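Local coordinates for CarG (Serratia, PDB 4O7J), which probably takes part in intrinsic resistance to carbapenem antibiotics and resembles lysozyme inhibitors in structure, at residues L13-N16 with K21-V24; L40-H45 with S52-T57; K96-E99 with G105-S108. All coordinates share one frame; numbering follows the deposited sequence.

Contact 1 of 3, residues L13-N16 with K21-V24; sequences LDIN and KDYV. With NA (sodium ion), chain C.
Asp14 and Asp22 turn their carboxylates onto one sodium ion, and the two planes stand 59° apart. Asp14 binds through a single oxygen, with OD1 2.4 Å from the sodium. Asp22 instead presents both oxygens, OD1 at 2.5 Å and OD2 at 2.4 Å from the same ion. The metal explains why Asp14 OD1 and Asp22 OD2, two acceptors, can lie 3.2 Å apart. With CG anti to the backbone N (chi1 -176°), Asp14 also sends OD2 back to the N-H of Gly19. Asp22 OD2 has a second partner: its anti lone pair takes the N-H of Ile15, with Ile15 N to Asp22 OD2 at 2.8 Å. Its OD1 accepts the N-H of His45, which further fixes the rotation of this carboxylate. The Dx[DN]xDG pattern resembles the start of an EF-hand calcium loop, but the bidentate acid comes at the ninth position and the loop joins two strands; here sodium is bound. Asn16, Asp18, Leu20 through its carbonyl oxygen, and a water complete the site. Behind the ion, Leu13 and Asp22 form an antiparallel hydrogen-bonded pair, in which Asp22 N lies 2.9 Å from Leu13 O, so the two ends of the loop are joined by backbone as well as by metal. Apolar side chains meet beyond that pair. Val24 CG2 is touched by Ile15 CD1 at 3.6 Å, the two side chains crossing at about a right angle, and by Leu13 CD1 at 3.8 Å. Leu13 and Ile15 also pack on Tyr89 of strand 88-96, while Val24 leans on Phe42.

Contact 2 of 3, residues L40-H45 with S52-T57; sequences LTFFIH and SIMPVT
Ser52 pairs with Ile44 as an antiparallel hydrogen-bonded pair of a beta hairpin: Ile44 N lies 2.8 Å from Ser52 O with a nearly straight N-H...O angle of 173°, and the return bond runs from Ser52 N to Ile44 O. The Ser52 hydroxyl looks elsewhere, to Asp30 of the second subunit. Ile53 follows as the non-hydrogen-bonded partner of Phe43, on the face of the sheet away from Ile44. Its extended side chain runs beside the phenyl group, both pointing the same way, with Ile53 CD1 3.7 Å from Phe43 CE2. The same methyl reaches Thr41, CD1 of Ile53 being 4.0 Å from CG2 of Thr41. Met54 closes the ladder, its N 3.0 Å from Phe42 O, and returns its side chain to the Ile44 face. There SD touches two residues, 3.7 Å from Phe42 CB and 3.8 Å from Ile44 CG1. The sulfur makes a Met-aromatic contact with Phe42, oblique at 50° off the ring normal and 5.3 Å from SD to the Phe42 centroid. Past this point the strands part, and a water replaces direct pairing: it accepts from Phe42 N and lies within hydrogen-bonding distance of Met54 O, at the edge of the Phe42 ring. Pro55 points away from strand 37-45, and Thr57 is tied to the carbonyl of Trp128. Strand 22-29 runs along the other edge of strand 37-45, strands 107-116 and 126-135 cover Met54 and Ile44 with Phe114 and Tyr126, and the second subunit packs on Thr41, Phe43 and Ile53.

Contact 3 of 3, residues K96-E99 with G105-S108; sequences KTEE and GKVS
Thr97 and Lys106 carry the backbone bonding where strands 88-96 and 107-116 separate: Thr97 N lies 3.1 Å from Lys106 O. These antiparallel neighbours form a beta hairpin, and the contact is the end at which its connecting loop opens. A water donates to that same oxygen, 2.8 Å from Lys106 O, and accepts from Glu98 N at 3.0 Å. A CA-H...O contact, Lys96 CA to Lys106 O at 3.4 Å, adds to these, as expected beside the non-hydrogen-bonded pair of Lys96 and Val107.

Side chain to backbone, Glu98 extends beyond CG so that OE2 takes the N-H of Lys106 at 3.1 Å from its N. The donor comes from the anti side of OE2, 22° out of the carboxylate plane. The Lys96 amine makes hydrogen bonds to the carbonyl oxygens of Leu101, Asp103 and Gln141.

Van der Waals contacts are few. The methyl CG2 of Thr97 rests 3.4 Å from Ser108 OG, and Thr97 OG1 lies 3.6 Å from Lys106 CB.

With Glu98 OE2 and Lys106 NZ 6.0 Å apart, the link between these two residues is the hydrogen bond from the Lys106 backbone N-H to the Glu98 carboxylate and not a salt bridge; any effect of the opposite charges would be long-range.

In the fold
Contacts 1 and 2 belong to one sheet: strands 22-29 and 37-45 are neighbours in it, and the two contacts touch, with Tyr23 N 2.7 Å from Phe43 O in a probable hydrogen bond. Their centres are 10 Å apart. Contact 3 lies on the opposite side of the chain's centre, about 31 Å from contact 1 and 27 Å from contact 2, centre to centre, in the separate four-stranded sheet. Contact 2 is fully buried and mostly apolar beyond its backbone ladder; contacts 1 and 3 are partly buried. In both of these a carboxylate takes a backbone N-H; only in contact 1 of the two does it also bind a metal.

Contact 1 of 3, residues L13-N16 with K21-V24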
loop_
_atom_site.group_PDB
_atom_site.type_symbol
_atom_site.label_atom_id
_atom_site.label_comp_id
_atom_site.label_asym_id
_atom_site.label_seq_id
_atom_site.Cartn_x
_atom_site.Cartn_y
_atom_site.Cartn_z
ATOM N N LEU A 13 -8.499 6.668 12.605
ATOM C CA LEU A 13 -8.324 6.049 13.927
ATOM C C LEU A 13 -6.959 6.487 14.397
ATOM O O LEU A 13 -6.031 6.537 13.575
ATOM C CB LEU A 13 -8.279 4.500 13.829
ATOM C CG LEU A 13 -9.480 3.826 13.233
ATOM C CD1 LEU A 13 -9.261 2.332 13.000
ATOM C CD2 LEU A 13 -10.723 4.104 14.083
ATOM N N ASP A 14 -6.788 6.649 15.708
ATOM C CA ASP A 14 -5.530 7.106 16.257
ATOM C C ASP A 14 -4.751 5.886 16.771
ATOM O O ASP A 14 -4.941 5.481 17.877
ATOM C CB ASP A 14 -5.713 8.126 17.368
ATOM C CG ASP A 14 -4.375 8.665 17.855
ATOM O OD1 ASP A 14 -3.297 8.401 17.249
ATOM O OD2 ASP A 14 -4.362 9.273 18.922
ATOM N N ILE A 15 -3.982 5.267 15.888
ATOM C CA ILE A 15 -3.387 3.942 16.056
ATOM C C ILE A 15 -2.311 3.991 17.119
ATOM O O ILE A 15 -2.141 3.019 17.843
ATOM C CB ILE A 15 -2.717 3.459 14.706
ATOM C CG1 ILE A 15 -3.787 3.155 13.636
ATOM C CG2 ILE A 15 -1.757 2.316 14.907
ATOM C CD1 ILE A 15 -4.890 2.243 14.100
ATOM N N ASN A 16 -1.518 5.057 17.138
ATOM C CA ASN A 16 -0.425 5.203 18.099
ATOM C C ASN A 16 -0.825 6.044 19.290
ATOM O O ASN A 16 -0.079 6.293 20.173
ATOM C CB ASN A 16 0.882 5.712 17.451
ATOM C CG ASN A 16 0.742 7.075 16.840
ATOM O OD1 ASN A 16 -0.326 7.516 16.642
ATOM N ND2 ASN A 16 1.848 7.719 16.533
ATOM N N LYS A 21 -5.167 11.793 14.273
ATOM C CA LYS A 21 -5.842 10.700 13.563
ATOM C C LYS A 21 -4.932 10.184 12.429
ATOM O O LYS A 21 -4.401 10.936 11.648
ATOM C CB LYS A 21 -7.209 11.108 13.002
ATOM C CG LYS A 21 -8.216 11.511 14.061
ATOM C CD LYS A 21 -8.870 10.346 14.790
ATOM C CE LYS A 21 -10.032 10.900 15.615
ATOM N NZ LYS A 21 -10.013 10.363 16.985
ATOM N N ASP A 22 -4.781 8.880 12.393
ATOM C CA ASP A 22 -4.118 8.152 11.329
ATOM C C ASP A 22 -5.093 7.505 10.386
ATOM O O ASP A 22 -6.322 7.596 10.602
ATOM C CB ASP A 22 -3.283 7.103 12.028
ATOM C CG ASP A 22 -2.526 7.687 13.195
ATOM O OD1 ASP A 22 -1.807 8.689 12.998
ATOM O OD2 ASP A 22 -2.660 7.186 14.332
ATOM N N TYR A 23 -4.593 6.841 9.340
ATOM C CA TYR A 23 -5.503 6.189 8.388
ATOM C C TYR A 23 -5.309 4.714 8.477
ATOM O O TYR A 23 -4.129 4.206 8.471
ATOM C CB TYR A 23 -5.193 6.506 6.944
ATOM C CG TYR A 23 -5.252 7.935 6.483
ATOM C CD1 TYR A 23 -6.065 8.889 7.043
ATOM C CD2 TYR A 23 -4.459 8.295 5.361
ATOM C CE1 TYR A 23 -6.106 10.234 6.501
ATOM C CE2 TYR A 23 -4.486 9.569 4.855
ATOM C CZ TYR A 23 -5.310 10.530 5.415
ATOM O OH TYR A 23 -5.233 11.742 4.774
ATOM N N VAL A 24 -6.423 3.998 8.573
ATOM C CA VAL A 24 -6.435 2.526 8.308
ATOM C C VAL A 24 -7.322 2.380 7.112
ATOM O O VAL A 24 -8.545 2.683 7.175
ATOM C CB VAL A 24 -7.003 1.741 9.479
ATOM C CG1 VAL A 24 -6.959 0.249 9.207
ATOM C CG2 VAL A 24 -6.265 2.127 10.723
HETATM NA NA NA C . -1.728 9.054 15.516
HETATM O O HOH W 1 0.083 10.074 14.721
#

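Contact 2 of 3, residues L40-H45 with S52-T57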
loop_
_atom_site.group_PDB
_atom_site.type_symbol
_atom_site.label_atom_id
_atom_site.label_comp_id
_atom_site.label_asym_id
_atom_site.label_seq_id
_atom_site.Cartn_x
_atom_site.Cartn_y
_atom_site.Cartn_z
ATOM N N LEU A 40 -5.427 -4.468 4.478
ATOM C CA LEU A 40 -5.343 -3.282 5.338
ATOM C C LEU A 40 -4.008 -2.533 5.054
ATOM O O LEU A 40 -2.926 -3.154 5.070
ATOM C CB LEU A 40 -5.282 -3.719 6.784
ATOM C CG LEU A 40 -6.503 -4.488 7.231
ATOM C CD1 LEU A 40 -6.303 -4.987 8.663
ATOM C CD2 LEU A 40 -7.739 -3.612 7.194
ATOM N N THR A 41 -4.098 -1.237 4.898
ATOM C CA THR A 41 -2.928 -0.364 4.703
ATOM C C THR A 41 -2.985 0.732 5.806
ATOM O O THR A 41 -4.053 1.295 6.054
ATOM C CB THR A 41 -2.925 0.230 3.266
ATOM O OG1 THR A 41 -3.138 -0.804 2.289
ATOM C CG2 THR A 41 -1.525 0.885 2.970
ATOM N N PHE A 42 -1.862 0.951 6.509
ATOM C CA PHE A 42 -1.737 1.850 7.664
ATOM C C PHE A 42 -0.887 3.056 7.344
ATOM O O PHE A 42 0.202 2.946 6.856
ATOM C CB PHE A 42 -1.161 1.137 8.862
ATOM C CG PHE A 42 -2.012 -0.026 9.375
ATOM C CD1 PHE A 42 -1.821 -1.284 8.849
ATOM C CD2 PHE A 42 -2.941 0.171 10.355
ATOM C CE1 PHE A 42 -2.592 -2.344 9.232
ATOM C CE2 PHE A 42 -3.716 -0.888 10.800
ATOM C CZ PHE A 42 -3.564 -2.134 10.200
ATOM N N PHE A 43 -1.419 4.236 7.662
ATOM C CA PHE A 43 -0.713 5.468 7.472
ATOM C C PHE A 43 -0.769 6.273 8.750
ATOM O O PHE A 43 -1.869 6.752 9.110
ATOM C CB PHE A 43 -1.320 6.312 6.337
ATOM C CG PHE A 43 -1.378 5.618 5.015
ATOM C CD1 PHE A 43 -2.447 4.845 4.689
ATOM C CD2 PHE A 43 -0.415 5.859 4.031
ATOM C CE1 PHE A 43 -2.526 4.248 3.482
ATOM C CE2 PHE A 43 -0.475 5.219 2.809
ATOM C CZ PHE A 43 -1.520 4.379 2.541
ATOM N N ILE A 44 0.405 6.599 9.285
ATOM C CA ILE A 44 0.539 7.315 10.564
ATOM C C ILE A 44 0.729 8.823 10.300
ATOM O O ILE A 44 1.548 9.231 9.445
ATOM C CB ILE A 44 1.705 6.841 11.357
ATOM C CG1 ILE A 44 1.526 5.360 11.738
ATOM C CG2 ILE A 44 1.862 7.708 12.613
ATOM C CD1 ILE A 44 0.240 5.052 12.497
ATOM N N HIS A 45 -0.083 9.595 10.934
ATOM C CA HIS A 45 -0.084 11.040 10.688
ATOM C C HIS A 45 1.136 11.633 11.452
ATOM O O HIS A 45 1.280 11.418 12.652
ATOM C CB HIS A 45 -1.399 11.568 11.207
ATOM C CG HIS A 45 -1.679 13.007 10.894
ATOM N ND1 HIS A 45 -2.936 13.559 11.058
ATOM C CD2 HIS A 45 -0.896 14.005 10.422
ATOM C CE1 HIS A 45 -2.916 14.828 10.686
ATOM N NE2 HIS A 45 -1.687 15.129 10.315
ATOM N N SER A 52 2.981 8.700 7.145
ATOM C CA SER A 52 4.034 7.727 7.086
ATOM C C SER A 52 3.407 6.317 6.877
ATOM O O SER A 52 2.633 5.814 7.738
ATOM C CB SER A 52 4.775 7.825 8.388
ATOM O OG SER A 52 5.990 7.084 8.431
ATOM N N ILE A 53 3.697 5.681 5.772
ATOM C CA ILE A 53 3.109 4.379 5.465
ATOM C C ILE A 53 3.864 3.298 6.245
ATOM O O ILE A 53 5.088 3.221 6.207
ATOM C CB ILE A 53 3.020 4.141 3.927
ATOM C CG1 ILE A 53 2.245 2.830 3.623
ATOM C CG2 ILE A 53 4.401 4.074 3.274
ATOM C CD1 ILE A 53 2.005 2.550 2.140
ATOM N N MET A 54 3.149 2.482 7.003
ATOM C CA MET A 54 3.727 1.442 7.767
ATOM C C MET A 54 4.019 0.187 6.899
ATOM O O MET A 54 3.188 -0.232 6.126
ATOM C CB MET A 54 2.816 1.042 8.948
ATOM C CG MET A 54 2.590 2.147 9.934
ATOM S SD MET A 54 1.540 1.584 11.293
ATOM C CE MET A 54 2.687 0.495 12.142
ATOM N N PRO A 55 5.249 -0.389 7.026
ATOM C CA PRO A 55 5.544 -1.680 6.410
ATOM C C PRO A 55 4.785 -2.862 7.013
ATOM O O PRO A 55 4.263 -2.791 8.172
ATOM C CB PRO A 55 7.087 -1.824 6.612
ATOM C CG PRO A 55 7.366 -1.080 7.866
ATOM C CD PRO A 55 6.356 0.076 7.891
ATOM N N VAL A 56 4.678 -3.897 6.209
ATOM C CA VAL A 56 4.203 -5.191 6.680
ATOM C C VAL A 56 5.448 -5.805 7.365
ATOM O O VAL A 56 6.545 -5.821 6.785
ATOM C CB VAL A 56 3.709 -6.081 5.541
ATOM C CG1 VAL A 56 3.412 -7.490 6.041
ATOM C CG2 VAL A 56 2.435 -5.456 4.921
ATOM N N THR A 57 5.274 -6.361 8.564
ATOM C CA THR A 57 6.407 -6.873 9.331
ATOM C C THR A 57 7.015 -8.085 8.664
ATOM O O THR A 57 6.298 -8.940 8.175
ATOM C CB THR A 57 5.940 -7.244 10.743
ATOM O OG1 THR A 57 5.136 -6.177 11.186
ATOM C CG2 THR A 57 7.094 -7.391 11.692
HETATM O O HOH W 2 0.520 -0.532 6.055
#

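Contact 3 of 3, residues K96-E99 with G105-S108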
loop_
_atom_site.group_PDB
_atom_site.type_symbol
_atom_site.label_atom_id
_atom_site.label_comp_id
_atom_site.label_asym_id
_atom_site.label_seq_id
_atom_site.Cartn_x
_atom_site.Cartn_y
_atom_site.Cartn_z
ATOM N N LYS A 96 -3.269 -20.423 9.146
ATOM C CA LYS A 96 -3.221 -21.920 9.138
ATOM C C LYS A 96 -1.806 -22.367 9.020
ATOM O O LYS A 96 -1.075 -21.963 8.081
ATOM C CB LYS A 96 -4.093 -22.479 8.045
ATOM C CG LYS A 96 -5.557 -22.091 8.200
ATOM C CD LYS A 96 -6.505 -22.837 7.308
ATOM C CE LYS A 96 -6.575 -24.306 7.687
ATOM N NZ LYS A 96 -7.438 -25.020 6.794
ATOM N N THR A 97 -1.335 -23.168 9.976
ATOM C CA THR A 97 0.100 -23.494 10.051
ATOM C C THR A 97 0.530 -24.837 9.422
ATOM O O THR A 97 1.697 -25.048 9.192
ATOM C CB THR A 97 0.609 -23.430 11.505
ATOM O OG1 THR A 97 -0.112 -24.354 12.275
ATOM C CG2 THR A 97 0.393 -22.005 12.103
ATOM N N GLU A 98 -0.414 -25.730 9.151
ATOM C CA GLU A 98 -0.042 -27.087 8.740
ATOM C C GLU A 98 0.314 -27.052 7.263
ATOM O O GLU A 98 -0.127 -26.178 6.572
ATOM C CB GLU A 98 -1.168 -28.050 9.001
ATOM C CG GLU A 98 -1.683 -28.000 10.464
ATOM C CD GLU A 98 -2.322 -29.289 10.934
ATOM O OE1 GLU A 98 -1.996 -30.324 10.257
ATOM O OE2 GLU A 98 -3.104 -29.275 11.977
ATOM N N GLU A 99 1.087 -28.011 6.785
ATOM C CA GLU A 99 1.349 -28.110 5.311
ATOM C C GLU A 99 0.042 -28.341 4.545
ATOM O O GLU A 99 -0.221 -27.773 3.479
ATOM C CB GLU A 99 2.343 -29.250 5.064
ATOM C CG GLU A 99 2.753 -29.451 3.579
ATOM C CD GLU A 99 1.639 -30.008 2.685
ATOM O OE1 GLU A 99 0.949 -30.955 3.157
ATOM O OE2 GLU A 99 1.390 -29.471 1.533
ATOM N N GLY A 105 -7.495 -27.566 10.604
ATOM C CA GLY A 105 -6.141 -27.672 11.173
ATOM C C GLY A 105 -5.779 -26.538 12.139
ATOM O O GLY A 105 -6.598 -25.660 12.426
ATOM N N LYS A 106 -4.550 -26.574 12.607
ATOM C CA LYS A 106 -4.088 -25.603 13.587
ATOM C C LYS A 106 -3.932 -24.214 13.005
ATOM O O LYS A 106 -3.655 -24.051 11.811
ATOM C CB LYS A 106 -2.717 -25.984 14.200
ATOM C CG LYS A 106 -2.770 -27.144 15.173
ATOM C CD LYS A 106 -1.365 -27.281 15.785
ATOM C CE LYS A 106 -1.197 -28.607 16.475
ATOM N NZ LYS A 106 -1.909 -28.610 17.771
ATOM N N VAL A 107 -4.221 -23.225 13.826
ATOM C CA VAL A 107 -4.173 -21.852 13.413
ATOM C C VAL A 107 -3.335 -21.157 14.465
ATOM O O VAL A 107 -3.585 -21.368 15.679
ATOM C CB VAL A 107 -5.585 -21.161 13.318
ATOM C CG1 VAL A 107 -5.403 -19.679 13.011
ATOM C CG2 VAL A 107 -6.501 -21.816 12.322
ATOM N N SER A 108 -2.365 -20.332 14.053
ATOM C CA SER A 108 -1.629 -19.452 14.933
ATOM C C SER A 108 -2.162 -18.044 14.908
ATOM O O SER A 108 -2.653 -17.582 13.859
ATOM C CB SER A 108 -0.132 -19.372 14.605
ATOM O OG SER A 108 0.128 -18.892 13.343
HETATM O O HOH W 3 -3.420 -25.562 9.406
#